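Local coordinates for aminotransferase (Streptomyces pactum, PDB 4ZM4), which belongs to the class-III aminotransferases, a family of pyridoxal-5'-phosphate-dependent enzymes, at residues Ala47-Leu52 against Phe72-Asp76. The protein carries 1 engineered substitution. Residues are numbered along the deposited sequence.
Sequences AGGCLL and FGYAD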
loop_
_atom_site.group_PDB
_atom_site.type_symbol
_atom_site.label_atom_id
_atom_site.label_comp_id
_atom_site.label_asym_id
_atom_site.label_seq_id
_atom_site.Cartn_x
_atom_site.Cartn_y
_atom_site.Cartn_z
ATOM N N ALA B 47 13.222 14.415 12.491
ATOM C CA ALA B 47 12.525 13.970 13.666
ATOM C C ALA B 47 13.300 12.890 14.396
ATOM O O ALA B 47 13.992 12.090 13.771
ATOM C CB ALA B 47 11.142 13.462 13.280
ATOM N N GLY B 48 13.155 12.851 15.714
ATOM C CA GLY B 48 13.792 11.829 16.570
ATOM C C GLY B 48 13.170 11.816 17.948
ATOM O O GLY B 48 12.904 12.864 18.517
ATOM N N GLY B 49 12.963 10.637 18.518
ATOM C CA GLY B 49 12.340 10.541 19.840
ATOM C C GLY B 49 10.884 10.945 19.680
ATOM O O GLY B 49 10.188 10.380 18.863
ATOM N N CYS B 50 10.431 11.919 20.462
ATOM C CA CYS B 50 9.121 12.486 20.305
ATOM C C CYS B 50 9.227 13.919 19.844
ATOM O O CYS B 50 8.299 14.700 20.052
ATOM C CB CYS B 50 8.348 12.418 21.618
ATOM S SG CYS B 50 9.070 13.357 22.980
ATOM N N LEU B 51 10.341 14.269 19.202
ATOM C CA LEU B 51 10.596 15.649 18.813
ATOM C C LEU B 51 10.648 15.815 17.291
ATOM O O LEU B 51 11.329 15.057 16.607
ATOM C CB LEU B 51 11.912 16.139 19.395
ATOM C CG LEU B 51 12.015 16.310 20.916
ATOM C CD1 LEU B 51 13.409 16.799 21.276
ATOM C CD2 LEU B 51 10.974 17.284 21.439
ATOM N N LEU B 52 9.913 16.801 16.784
ATOM C CA LEU B 52 10.019 17.217 15.390
ATOM C C LEU B 52 10.940 18.419 15.310
ATOM O O LEU B 52 10.957 19.252 16.229
ATOM C CB LEU B 52 8.661 17.644 14.842
ATOM C CG LEU B 52 7.529 16.633 14.891
ATOM C CD1 LEU B 52 6.228 17.329 14.529
ATOM C CD2 LEU B 52 7.803 15.474 13.959
ATOM N N PHE B 72 8.236 3.263 20.260
ATOM C CA PHE B 72 9.481 3.674 20.899
ATOM C C PHE B 72 9.965 5.050 20.430
ATOM O O PHE B 72 11.103 5.426 20.674
ATOM C CB PHE B 72 10.572 2.634 20.594
ATOM C CG PHE B 72 10.206 1.230 20.999
ATOM C CD1 PHE B 72 10.148 0.874 22.354
ATOM C CD2 PHE B 72 9.914 0.256 20.040
ATOM C CE1 PHE B 72 9.815 -0.415 22.733
ATOM C CE2 PHE B 72 9.580 -1.037 20.428
ATOM C CZ PHE B 72 9.528 -1.376 21.770
ATOM N N GLY B 73 9.141 5.784 19.703
ATOM C CA GLY B 73 9.550 7.093 19.187
ATOM C C GLY B 73 10.166 7.035 17.830
ATOM O O GLY B 73 10.342 5.974 17.245
ATOM N N TYR B 74 10.459 8.210 17.293
ATOM C CA TYR B 74 10.987 8.364 15.961
ATOM C C TYR B 74 12.459 7.969 15.912
ATOM O O TYR B 74 13.151 8.033 16.936
ATOM C CB TYR B 74 10.882 9.814 15.529
ATOM C CG TYR B 74 9.486 10.350 15.292
ATOM C CD1 TYR B 74 8.586 9.682 14.483
ATOM C CD2 TYR B 74 9.105 11.600 15.804
ATOM C CE1 TYR B 74 7.324 10.198 14.266
ATOM C CE2 TYR B 74 7.845 12.118 15.567
ATOM C CZ TYR B 74 6.963 11.413 14.795
ATOM O OH TYR B 74 5.720 11.937 14.537
ATOM N N ALA B 75 12.950 7.599 14.729
ATOM C CA ALA B 75 14.384 7.252 14.540
ATOM C C ALA B 75 14.903 6.198 15.524
ATOM O O ALA B 75 15.950 6.402 16.180
ATOM C CB ALA B 75 15.255 8.506 14.619
ATOM N N ASP B 76 14.156 5.098 15.652
ATOM C CA ASP B 76 14.528 3.997 16.550
ATOM C C ASP B 76 15.664 3.242 15.884
ATOM O O ASP B 76 15.435 2.545 14.889
ATOM C CB ASP B 76 13.299 3.092 16.798
ATOM C CG ASP B 76 13.515 2.050 17.903
ATOM O OD1 ASP B 76 12.627 1.198 18.103
ATOM O OD2 ASP B 76 14.550 2.057 18.585
#
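Residues 47-52 are the turn end of a beta-hairpin, in which a type II' turn from Gly48 to Leu51 joins strands 44-48 and 51-54; Gly48 and Leu51 close it with two mutual backbone hydrogen bonds. The tip of this hairpin meets the loop 72-76, just ahead of helix 77-89, through a single antiparallel bridge: Gly49 N donates to Tyr74 O (3.1 Å), and Tyr74 N returns a nearly straight bond to Gly49 O (2.7 Å). Gly49 and Gly73 suit their places. Gly49 has the positive phi (70°) of the turn's first corner, while a CB on Gly73 would run into Gly49 O. Tyr74 supplies most of the side-chain contact, its ring lying beside the hairpin with CD2 3.7 Å from Ala47 CB and CE2 3.7 Å from Leu52 CD2. The ring's hydroxyl is hydrogen-bonded to Asp62 on the third strand of the same sheet, and Met92 of the second subunit packs on the ring too, so the contact sits at the dimer interface. Bound P3B is about 12 Å from the Tyr74 side chain. Ala75, whose CA-to-CB bond also points toward the hairpin, rests its CB 3.9 Å from Ala47 O and 4.1 Å from Gly48 CA.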